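Local structure of Lysine/ornithine decarboxylase (Selenomonas ruminantium, 5GJO) at residues Lys10-Leu15 with Lys344-Glu349; Gln281-Leu286 with Ile327-Arg332; Arg200-Ala205 with Thr213-Gly218; Arg40-Ala45 with Lys242-Leu247. The protein decarboxylates L-lysine to cadaverine and L-ornithine to putrescine with similar efficiency, using pyridoxal 5'-phosphate as cofactor, and works as a homodimer. The protein carries 2 engineered substitutions. All blocks are in the same frame, centred on the assembly; numbering follows the deposited sequence.

Contact 1 (Lys10-Leu15 with Lys344-Glu349); sequences KEVKTL and KVLVTE
V12 is the one helix residue that meets the strand, and it does so with both of its methyls. CG1 stands anti to the backbone N (chi1 171°) and CG2 anti to the carbonyl carbon. This fork spreads the two methyls over two strand residues. V12 CG1 rests on K344 CB at 3.7 Å. V12 CG2 reaches the end of L346, with L346 CD1 4.1 Å away. K344 and L346 lie two apart on the strand, so their side chains rise on the same side, toward the helix. V345 between them points away from it.

K344 gives the helix only the root of its side chain. Its chain bends at chi2 (77°) and again at chi4, which turns the ammonium, NZ, to S271 OG and G342 O. It is hydrogen-bonded to both. Of the lysine, CB thus does the touching, while its charge is held elsewhere.

V12 also packs on V269 of strand 266-276. Strand 344-347 runs antiparallel between strands 266-276 and 306-307, with backbone bonds from V345 to T270 and from L346 to H307. Helix 9-18 therefore lies against one face of the mixed beta sheet, across two neighbouring strands.

Contact 2 (Gln281-Leu286 with Ile327-Arg332); sequences QPWYIL and IDVLYR
The W283 ring meets V329 through the far end of its benzo ring: V329 CG2 comes obliquely to W283 CH2 at 4.2 Å. At the edge of the indole, in its plane, lies the backbone O of Q281. The other methyl of V329, CG1, sits 3.5 Å above the guanidinium plane of R332, over the centre. One valine thus touches an indole with one branch and covers a guanidinium face with the other.

Farther along the strand, two leucines meet by their methyls, L286 CD1 to L330 CD1 at 4.1 Å. Both have CG anti to the carbonyl carbon (chi1 -54° in each), and their side chains cross at a slant. Near the start of 281-286, Q281 OE1 lies 4.0 Å from R332 C, a plain contact.

Strands 283-286 and 329-336 each pair with strand 315-320 in the mixed sheet. L330 and Y331 form a classic beta bulge opposite F319. The V329 side chain is about 12 Å from that of C324, the proton donor by similarity. With Q281 OE1 bonded to T318 OG1 and NE2 to D333 OD1, what joins the two segments is apolar: a valine against an indole and two leucine methyls.

Contact 3 (Arg200-Ala205 with Thr213-Gly218); sequences RLFDEA and TDLDIG
F202 reaches from the helix to the strand and points the edge of its ring at the backbone of D214. F202 CZ is 3.5 Å from D214 O, which lies near the ring plane. D214 C is also in that plane. The ring C-H side thus faces a carbonyl oxygen, and this approach would be mildly favourable electrostatically. The same ring atom, F202 CZ, touches L215 CB at 4.2 Å, from an oblique direction. F202 CE2 comes within 4.4 Å of T213 N, also obliquely. One ring end therefore spans three successive residues.

The chi1 of F202, -94°, lies away from a staggered value, and in this position CZ points at the D214 carbonyl. L215 points toward the helix, with CG anti to the backbone N (chi1 171°). D214 points away from it. T213 OG1 pairs with D214 OD1 at 2.7 Å, on the anti lone pair of that oxygen. D214 OD2 makes a salt bridge to R113 NH2 and a hydrogen bond with W254 NE1. Farther along, G218 N donates to D216 OD1 at 3.0 Å, an Asx turn at the end of the strand.

F202 also meets F248 edge-to-face and packs on I177. L215 packs on L195 and A198, earlier in the same helix. Strand 173-178, helix 189-207 and strand 214-216 make a beta-alpha-beta unit of the PLP-binding TIM barrel. The contact packs the C-terminal part of that helix on strand 214-216, which lies between strands 173-178 and 252-255 in the barrel.

Contact 4 (Arg40-Ala45 with Lys242-Leu247); sequences RHLPRA and KQIDRL
D245 OD1 takes a salt-bridge hydrogen bond from R44 NH2 at 2.9 Å, with an N-H...O angle of 156°. The oxygen lies near the guanidinium plane, at its edge. It is met on its anti side, 27° out of the carboxylate plane. R44 CD lies 3.3 Å from the same oxygen, so the arginine chain curls round this one oxygen.

This curl comes from the torsions. R44 CG is anti to the carbonyl carbon, and the chain bends at chi2 and chi3. The bend also brings the guanidinium over I244: I244 CG2 sits 3.6 Å above one face, toward the rim. The same methyl touches R44 CB at 3.7 Å. The other branch of I244 meets L42 at nearly a right angle, CD1 to CD1 at 4.1 Å. R44 NH1 is hydrogen-bonded to F248 O, just past the helix. An alanine here is likely to leave D245 without its cationic mate, F248 O without this donor, and I244 CG2 without the guanidinium lying over it.

L42 to A45 form a type I beta turn that follows helix 28-41 and leads into strand 45-50. R44 N also bonds N241 OD1. R44 and I244 both pack on V253 of strand 252-255, which lies next to strand 45-50 in the barrel. The turn therefore packs against the last turns of helix 233-247, on the outside of the barrel strands.

In the fold
From the N terminus, helix 9-18 opens contact 1, which closes only at strand 344-347, so the other three contacts nest inside its loop. Contact 4 opens next, after helix 28-41, and closes at helix 233-247. Contact 3 lies within that loop, as a short helix-to-strand return. Contact 2 follows in series, after contact 4 has closed. Contacts 3 and 4 belong to the PLP-binding barrel, with centres about 15 Å apart. Contacts 1 and 2 belong to the mixed beta sheet and touch where V345 CG2 meets L286 CD2 at 4.0 Å. Contact 1 joins the N-terminal helix, which precedes the barrel strands, to a sheet strand that follows them.

Contact 1 (Lys10-Leu15 with Lys344-Glu349)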
# COMPACT_ATOMS: atom_id res chain seq x y z
N LYS A 10 6.14 -23.53 -19.68
CA LYS A 10 7.27 -24.34 -19.22
C LYS A 10 8.21 -23.60 -18.30
O LYS A 10 8.65 -24.14 -17.29
CB LYS A 10 8.03 -24.88 -20.46
CG LYS A 10 9.19 -25.75 -19.99
CD LYS A 10 10.13 -26.20 -21.08
CE LYS A 10 11.27 -27.01 -20.42
NZ LYS A 10 12.04 -27.64 -21.53
N GLU A 11 8.53 -22.35 -18.66
CA GLU A 11 9.36 -21.47 -17.82
C GLU A 11 8.74 -21.22 -16.49
O GLU A 11 9.42 -21.13 -15.50
CB GLU A 11 9.66 -20.17 -18.55
CG GLU A 11 10.50 -20.40 -19.81
CD GLU A 11 10.60 -19.20 -20.71
OE1 GLU A 11 9.74 -18.30 -20.69
OE2 GLU A 11 11.54 -19.17 -21.53
N VAL A 12 7.45 -20.94 -16.49
CA VAL A 12 6.70 -20.78 -15.23
C VAL A 12 6.90 -21.97 -14.32
O VAL A 12 7.25 -21.83 -13.12
CB VAL A 12 5.17 -20.48 -15.44
CG1 VAL A 12 4.42 -20.55 -14.13
CG2 VAL A 12 5.00 -19.13 -16.04
N LYS A 13 6.78 -23.16 -14.88
CA LYS A 13 6.91 -24.38 -14.11
C LYS A 13 8.32 -24.57 -13.48
O LYS A 13 8.45 -24.86 -12.29
CB LYS A 13 6.64 -25.56 -15.04
CG LYS A 13 6.83 -26.94 -14.46
CD LYS A 13 6.51 -28.11 -15.45
CE LYS A 13 6.29 -29.41 -14.61
NZ LYS A 13 6.23 -30.69 -15.39
N THR A 14 9.37 -24.37 -14.30
CA THR A 14 10.71 -24.57 -13.85
C THR A 14 11.11 -23.46 -12.87
O THR A 14 11.72 -23.73 -11.81
CB THR A 14 11.68 -24.78 -15.00
OG1 THR A 14 11.81 -23.64 -15.85
CG2 THR A 14 11.20 -26.08 -15.86
N LEU A 15 10.71 -22.23 -13.17
CA LEU A 15 11.01 -21.13 -12.25
C LEU A 15 10.38 -21.41 -10.88
O LEU A 15 11.01 -21.23 -9.83
CB LEU A 15 10.55 -19.77 -12.83
CG LEU A 15 11.45 -19.21 -13.94
CD1 LEU A 15 10.65 -18.18 -14.74
CD2 LEU A 15 12.64 -18.53 -13.27
N LYS A 344 0.17 -22.73 -10.92
CA LYS A 344 0.68 -21.38 -11.00
C LYS A 344 -0.09 -20.64 -12.07
O LYS A 344 -0.42 -21.20 -13.08
CB LYS A 344 2.18 -21.36 -11.32
CG LYS A 344 3.07 -21.78 -10.17
CD LYS A 344 3.04 -23.28 -10.01
CE LYS A 344 3.87 -23.74 -8.84
NZ LYS A 344 3.21 -23.60 -7.51
N VAL A 345 -0.38 -19.39 -11.80
CA VAL A 345 -0.89 -18.47 -12.79
C VAL A 345 0.13 -17.39 -13.05
O VAL A 345 1.08 -17.14 -12.23
CB VAL A 345 -2.27 -17.84 -12.41
CG1 VAL A 345 -3.30 -18.95 -12.28
CG2 VAL A 345 -2.20 -16.95 -11.19
N LEU A 346 -0.07 -16.75 -14.20
CA LEU A 346 0.88 -15.74 -14.68
C LEU A 346 0.23 -14.41 -14.94
O LEU A 346 -0.78 -14.36 -15.62
CB LEU A 346 1.58 -16.24 -15.94
CG LEU A 346 2.59 -15.32 -16.65
CD1 LEU A 346 3.89 -15.22 -15.87
CD2 LEU A 346 2.88 -15.73 -18.13
N VAL A 347 0.82 -13.32 -14.42
CA VAL A 347 0.31 -12.01 -14.71
C VAL A 347 1.39 -11.22 -15.47
O VAL A 347 2.57 -11.10 -15.00
CB VAL A 347 -0.10 -11.22 -13.45
CG1 VAL A 347 -0.79 -9.91 -13.83
CG2 VAL A 347 -1.05 -12.05 -12.64
N THR A 348 1.02 -10.71 -16.64
CA THR A 348 1.98 -10.04 -17.58
C THR A 348 1.89 -8.52 -17.41
O THR A 348 0.94 -8.06 -16.75
CB THR A 348 1.87 -10.48 -19.05
OG1 THR A 348 0.49 -10.30 -19.54
CG2 THR A 348 2.29 -11.89 -19.15
N GLU A 349 2.81 -7.76 -18.00
CA GLU A 349 2.77 -6.30 -17.96
C GLU A 349 2.58 -5.79 -16.51
O GLU A 349 1.74 -4.89 -16.26
CB GLU A 349 1.69 -5.74 -18.91
CG GLU A 349 2.00 -6.02 -20.42
CD GLU A 349 1.67 -7.42 -20.85
OE1 GLU A 349 0.54 -7.91 -20.66
OE2 GLU A 349 2.54 -8.11 -21.40

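Contact 2 (Gln281-Leu286 with Ile327-Arg332)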
# COMPACT_ATOMS: atom_id res chain seq x y z
N GLN A 281 -19.92 -20.17 -9.12
CA GLN A 281 -18.67 -19.52 -9.48
C GLN A 281 -17.51 -20.02 -8.57
O GLN A 281 -17.46 -19.68 -7.43
CB GLN A 281 -18.90 -18.02 -9.47
CG GLN A 281 -17.64 -17.23 -9.66
CD GLN A 281 -17.77 -15.94 -10.37
OE1 GLN A 281 -16.83 -15.21 -10.43
NE2 GLN A 281 -18.93 -15.67 -10.98
N PRO A 282 -16.55 -20.79 -9.10
CA PRO A 282 -15.46 -21.16 -8.23
C PRO A 282 -14.62 -19.96 -7.82
O PRO A 282 -14.49 -18.99 -8.62
CB PRO A 282 -14.61 -22.07 -9.08
CG PRO A 282 -15.14 -22.07 -10.42
CD PRO A 282 -16.38 -21.25 -10.46
N TRP A 283 -13.98 -20.06 -6.67
CA TRP A 283 -12.97 -19.08 -6.23
C TRP A 283 -11.63 -19.75 -6.16
O TRP A 283 -11.48 -20.91 -5.74
CB TRP A 283 -13.22 -18.51 -4.87
CG TRP A 283 -14.35 -17.54 -4.75
CD1 TRP A 283 -15.64 -17.70 -5.20
CD2 TRP A 283 -14.32 -16.26 -4.08
NE1 TRP A 283 -16.38 -16.56 -4.91
CE2 TRP A 283 -15.61 -15.71 -4.17
CE3 TRP A 283 -13.34 -15.54 -3.43
CZ2 TRP A 283 -15.91 -14.43 -3.68
CZ3 TRP A 283 -13.63 -14.28 -2.97
CH2 TRP A 283 -14.92 -13.75 -3.05
N TYR A 284 -10.62 -18.99 -6.52
CA TYR A 284 -9.26 -19.37 -6.32
C TYR A 284 -8.56 -18.30 -5.50
O TYR A 284 -8.63 -17.11 -5.85
CB TYR A 284 -8.56 -19.44 -7.67
CG TYR A 284 -9.29 -20.40 -8.57
CD1 TYR A 284 -9.27 -21.75 -8.25
CD2 TYR A 284 -9.99 -19.98 -9.68
CE1 TYR A 284 -9.97 -22.66 -9.01
CE2 TYR A 284 -10.64 -20.91 -10.52
CZ TYR A 284 -10.64 -22.24 -10.13
OH TYR A 284 -11.20 -23.21 -10.88
N ILE A 285 -7.85 -18.76 -4.48
CA ILE A 285 -7.06 -17.90 -3.62
C ILE A 285 -5.61 -17.99 -4.03
O ILE A 285 -5.04 -19.08 -4.10
CB ILE A 285 -7.20 -18.28 -2.12
CG1 ILE A 285 -8.67 -18.15 -1.73
CG2 ILE A 285 -6.38 -17.33 -1.27
CD1 ILE A 285 -9.30 -16.85 -2.05
N LEU A 286 -5.02 -16.83 -4.37
CA LEU A 286 -3.60 -16.74 -4.79
C LEU A 286 -2.69 -16.31 -3.66
O LEU A 286 -3.18 -15.78 -2.72
CB LEU A 286 -3.44 -15.73 -5.96
CG LEU A 286 -4.38 -16.04 -7.16
CD1 LEU A 286 -4.16 -14.97 -8.21
CD2 LEU A 286 -4.05 -17.41 -7.70
N ILE A 327 -11.59 -6.88 1.11
CA ILE A 327 -11.24 -6.10 -0.04
C ILE A 327 -10.28 -6.83 -1.00
O ILE A 327 -10.08 -6.40 -2.09
CB ILE A 327 -10.69 -4.73 0.35
CG1 ILE A 327 -10.97 -3.71 -0.74
CG2 ILE A 327 -9.21 -4.79 0.68
CD1 ILE A 327 -10.70 -2.31 -0.29
N ASP A 328 -9.66 -7.90 -0.54
CA ASP A 328 -8.62 -8.56 -1.31
C ASP A 328 -9.22 -9.51 -2.37
O ASP A 328 -8.96 -10.69 -2.40
CB ASP A 328 -7.69 -9.31 -0.34
CG ASP A 328 -6.34 -9.67 -0.95
OD1 ASP A 328 -6.16 -9.53 -2.15
OD2 ASP A 328 -5.48 -10.11 -0.19
N VAL A 329 -10.01 -8.93 -3.26
CA VAL A 329 -10.58 -9.68 -4.37
C VAL A 329 -10.06 -9.05 -5.64
O VAL A 329 -10.18 -7.85 -5.82
CB VAL A 329 -12.13 -9.63 -4.37
CG1 VAL A 329 -12.68 -10.43 -5.53
CG2 VAL A 329 -12.69 -10.14 -3.06
N LEU A 330 -9.48 -9.87 -6.51
CA LEU A 330 -8.68 -9.34 -7.61
C LEU A 330 -9.50 -9.35 -8.93
O LEU A 330 -9.40 -8.39 -9.73
CB LEU A 330 -7.50 -10.26 -7.77
CG LEU A 330 -6.69 -10.49 -6.48
CD1 LEU A 330 -5.55 -11.44 -6.70
CD2 LEU A 330 -6.22 -9.14 -5.97
N TYR A 331 -10.16 -10.46 -9.21
CA TYR A 331 -10.98 -10.62 -10.44
C TYR A 331 -12.27 -11.33 -10.07
O TYR A 331 -12.25 -12.25 -9.25
CB TYR A 331 -10.27 -11.42 -11.48
CG TYR A 331 -8.95 -10.94 -11.94
CD1 TYR A 331 -7.78 -11.28 -11.21
CD2 TYR A 331 -8.80 -10.16 -13.06
CE1 TYR A 331 -6.52 -10.88 -11.63
CE2 TYR A 331 -7.53 -9.73 -13.48
CZ TYR A 331 -6.40 -10.06 -12.71
OH TYR A 331 -5.13 -9.69 -13.05
N ARG A 332 -13.37 -10.92 -10.74
CA ARG A 332 -14.69 -11.58 -10.63
C ARG A 332 -15.20 -11.91 -12.05
O ARG A 332 -14.85 -11.21 -13.03
CB ARG A 332 -15.67 -10.65 -9.93
CG ARG A 332 -15.31 -10.39 -8.48
CD ARG A 332 -16.33 -9.42 -7.88
NE ARG A 332 -16.20 -9.29 -6.39
CZ ARG A 332 -15.53 -8.29 -5.82
NH1 ARG A 332 -14.88 -7.35 -6.56
NH2 ARG A 332 -15.45 -8.21 -4.50

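Contact 3 (Arg200-Ala205 with Thr213-Gly218)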
# COMPACT_ATOMS: atom_id res chain seq x y z
N ARG A 200 5.61 29.56 -26.63
CA ARG A 200 5.22 30.95 -26.37
C ARG A 200 5.92 31.45 -25.13
O ARG A 200 6.51 32.55 -25.14
CB ARG A 200 3.72 31.14 -26.31
CG ARG A 200 3.34 32.56 -25.93
CD ARG A 200 1.85 32.67 -25.72
NE ARG A 200 1.31 31.78 -24.66
CZ ARG A 200 1.38 31.99 -23.37
NH1 ARG A 200 2.08 33.01 -22.86
NH2 ARG A 200 0.82 31.11 -22.53
N LEU A 201 5.90 30.68 -24.06
CA LEU A 201 6.63 31.06 -22.83
C LEU A 201 8.10 31.27 -23.03
O LEU A 201 8.66 32.25 -22.53
CB LEU A 201 6.35 30.10 -21.68
CG LEU A 201 4.90 30.06 -21.22
CD1 LEU A 201 4.70 28.89 -20.25
CD2 LEU A 201 4.49 31.33 -20.52
N PHE A 202 8.76 30.39 -23.79
CA PHE A 202 10.19 30.59 -24.02
C PHE A 202 10.44 31.95 -24.76
O PHE A 202 11.38 32.70 -24.45
CB PHE A 202 10.72 29.48 -24.90
CG PHE A 202 11.31 28.32 -24.15
CD1 PHE A 202 10.61 27.62 -23.21
CD2 PHE A 202 12.60 27.90 -24.42
CE1 PHE A 202 11.18 26.49 -22.57
CE2 PHE A 202 13.18 26.83 -23.81
CZ PHE A 202 12.48 26.13 -22.82
N ASP A 203 9.60 32.25 -25.74
CA ASP A 203 9.74 33.48 -26.49
C ASP A 203 9.55 34.70 -25.59
O ASP A 203 10.32 35.63 -25.63
CB ASP A 203 8.76 33.51 -27.64
CG ASP A 203 9.08 32.50 -28.74
OD1 ASP A 203 10.19 31.95 -28.76
OD2 ASP A 203 8.21 32.28 -29.57
N GLU A 204 8.53 34.67 -24.74
CA GLU A 204 8.30 35.79 -23.78
C GLU A 204 9.44 35.90 -22.77
O GLU A 204 9.91 37.02 -22.42
CB GLU A 204 6.94 35.63 -23.08
CG GLU A 204 5.75 35.70 -23.99
CD GLU A 204 4.41 35.46 -23.29
OE1 GLU A 204 3.36 35.43 -23.99
OE2 GLU A 204 4.40 35.29 -22.05
N ALA A 205 9.95 34.79 -22.27
CA ALA A 205 11.11 34.84 -21.39
C ALA A 205 12.32 35.53 -22.06
O ALA A 205 13.01 36.27 -21.39
CB ALA A 205 11.57 33.44 -21.01
N THR A 213 16.95 27.39 -21.66
CA THR A 213 17.77 26.46 -22.44
C THR A 213 17.19 25.00 -22.51
O THR A 213 17.60 24.24 -23.39
CB THR A 213 19.17 26.36 -21.80
OG1 THR A 213 19.13 25.99 -20.45
CG2 THR A 213 19.95 27.73 -21.84
N ASP A 214 16.38 24.62 -21.51
CA ASP A 214 15.93 23.24 -21.31
C ASP A 214 14.42 23.10 -21.18
O ASP A 214 13.79 23.88 -20.51
CB ASP A 214 16.54 22.71 -20.03
CG ASP A 214 18.00 22.37 -20.17
OD1 ASP A 214 18.77 23.28 -20.43
OD2 ASP A 214 18.37 21.21 -20.02
N LEU A 215 13.88 22.05 -21.78
CA LEU A 215 12.45 21.79 -21.73
C LEU A 215 12.31 20.27 -21.33
O LEU A 215 12.98 19.44 -21.90
CB LEU A 215 11.89 22.00 -23.07
CG LEU A 215 10.47 21.62 -23.35
CD1 LEU A 215 9.55 22.54 -22.52
CD2 LEU A 215 10.15 21.68 -24.86
N ASP A 216 11.52 19.99 -20.31
CA ASP A 216 11.28 18.60 -19.86
C ASP A 216 9.77 18.33 -20.08
O ASP A 216 8.92 18.94 -19.44
CB ASP A 216 11.70 18.48 -18.42
CG ASP A 216 11.66 17.05 -17.87
OD1 ASP A 216 10.66 16.38 -18.11
OD2 ASP A 216 12.59 16.64 -17.12
N ILE A 217 9.47 17.41 -20.97
CA ILE A 217 8.16 17.04 -21.35
C ILE A 217 7.44 15.99 -20.45
O ILE A 217 6.33 15.61 -20.80
CB ILE A 217 8.12 16.54 -22.80
CG1 ILE A 217 8.79 15.18 -23.00
CG2 ILE A 217 8.76 17.57 -23.72
CD1 ILE A 217 8.34 14.53 -24.27
N GLY A 218 8.09 15.57 -19.39
CA GLY A 218 7.49 14.62 -18.43
C GLY A 218 7.33 13.23 -19.02
O GLY A 218 8.05 12.86 -19.97

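Contact 4 (Arg40-Ala45 with Lys242-Leu247)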
# COMPACT_ATOMS: atom_id res chain seq x y z
N ARG A 40 15.18 5.69 -30.47
CA ARG A 40 14.86 5.62 -31.88
C ARG A 40 13.70 6.50 -32.35
O ARG A 40 13.80 7.15 -33.36
CB ARG A 40 14.63 4.17 -32.26
CG ARG A 40 14.37 3.86 -33.70
CD ARG A 40 14.01 2.38 -33.84
NE ARG A 40 14.93 1.54 -33.09
CZ ARG A 40 14.61 0.60 -32.19
NH1 ARG A 40 15.59 -0.05 -31.62
NH2 ARG A 40 13.38 0.30 -31.88
N HIS A 41 12.60 6.51 -31.60
CA HIS A 41 11.38 7.21 -32.03
C HIS A 41 11.23 8.58 -31.44
O HIS A 41 10.47 9.37 -31.96
CB HIS A 41 10.14 6.35 -31.72
CG HIS A 41 10.11 5.08 -32.51
ND1 HIS A 41 9.96 5.07 -33.88
CD2 HIS A 41 10.32 3.78 -32.15
CE1 HIS A 41 10.04 3.83 -34.33
NE2 HIS A 41 10.28 3.02 -33.30
N LEU A 42 11.95 8.83 -30.37
CA LEU A 42 11.90 10.11 -29.72
C LEU A 42 13.34 10.55 -29.45
O LEU A 42 13.71 10.80 -28.33
CB LEU A 42 11.06 9.99 -28.43
CG LEU A 42 10.72 11.23 -27.63
CD1 LEU A 42 10.11 12.35 -28.44
CD2 LEU A 42 9.82 10.87 -26.46
N PRO A 43 14.14 10.68 -30.51
CA PRO A 43 15.54 11.02 -30.29
C PRO A 43 15.80 12.36 -29.63
O PRO A 43 16.75 12.49 -28.87
CB PRO A 43 16.14 10.90 -31.71
CG PRO A 43 15.01 11.10 -32.64
CD PRO A 43 13.85 10.37 -31.91
N ARG A 44 14.96 13.34 -29.87
CA ARG A 44 15.16 14.67 -29.31
C ARG A 44 15.10 14.75 -27.78
O ARG A 44 15.64 15.66 -27.19
CB ARG A 44 14.21 15.69 -29.96
CG ARG A 44 14.57 16.07 -31.39
CD ARG A 44 15.97 16.68 -31.52
NE ARG A 44 16.21 17.68 -30.50
CZ ARG A 44 15.67 18.89 -30.50
NH1 ARG A 44 15.93 19.72 -29.51
NH2 ARG A 44 14.87 19.27 -31.47
N ALA A 45 14.38 13.83 -27.13
CA ALA A 45 14.17 13.93 -25.68
C ALA A 45 15.04 12.98 -24.98
O ALA A 45 14.74 11.76 -24.95
CB ALA A 45 12.71 13.68 -25.33
N LYS A 242 8.38 15.08 -33.65
CA LYS A 242 8.16 15.97 -34.81
C LYS A 242 7.85 17.39 -34.27
O LYS A 242 8.40 18.42 -34.79
CB LYS A 242 7.08 15.45 -35.74
CG LYS A 242 6.89 16.28 -37.00
CD LYS A 242 5.66 15.92 -37.77
CE LYS A 242 5.70 16.59 -39.13
NZ LYS A 242 4.57 16.10 -39.99
N GLN A 243 7.05 17.46 -33.23
CA GLN A 243 6.66 18.74 -32.68
C GLN A 243 7.81 19.37 -31.93
O GLN A 243 7.99 20.62 -31.91
CB GLN A 243 5.43 18.59 -31.78
CG GLN A 243 4.87 19.90 -31.22
CD GLN A 243 3.85 20.54 -32.13
OE1 GLN A 243 3.98 20.49 -33.34
NE2 GLN A 243 2.77 21.03 -31.57
N ILE A 244 8.68 18.57 -31.33
CA ILE A 244 9.86 19.12 -30.70
C ILE A 244 10.86 19.64 -31.75
O ILE A 244 11.43 20.71 -31.56
CB ILE A 244 10.58 18.08 -29.80
CG1 ILE A 244 9.72 17.70 -28.57
CG2 ILE A 244 11.93 18.59 -29.32
CD1 ILE A 244 10.12 16.41 -27.97
N ASP A 245 11.05 18.91 -32.84
CA ASP A 245 11.93 19.45 -33.91
C ASP A 245 11.38 20.77 -34.50
O ASP A 245 12.16 21.68 -34.83
CB ASP A 245 12.18 18.44 -34.99
CG ASP A 245 13.47 17.65 -34.79
OD1 ASP A 245 14.38 18.12 -34.07
OD2 ASP A 245 13.55 16.56 -35.44
N ARG A 246 10.07 20.84 -34.67
CA ARG A 246 9.36 21.96 -35.23
C ARG A 246 9.52 23.18 -34.40
O ARG A 246 9.84 24.26 -34.92
CB ARG A 246 7.91 21.62 -35.39
CG ARG A 246 7.04 22.76 -35.90
CD ARG A 246 5.60 22.48 -35.56
NE ARG A 246 4.69 23.49 -36.12
CZ ARG A 246 3.41 23.53 -35.86
NH1 ARG A 246 2.85 22.65 -34.98
NH2 ARG A 246 2.64 24.40 -36.52
N LEU A 247 9.26 23.06 -33.12
CA LEU A 247 9.26 24.21 -32.20
C LEU A 247 10.51 24.46 -31.44
O LEU A 247 10.75 25.61 -31.03
CB LEU A 247 8.09 24.07 -31.18
CG LEU A 247 6.72 23.91 -31.79
CD1 LEU A 247 5.69 23.68 -30.68
CD2 LEU A 247 6.31 25.12 -32.66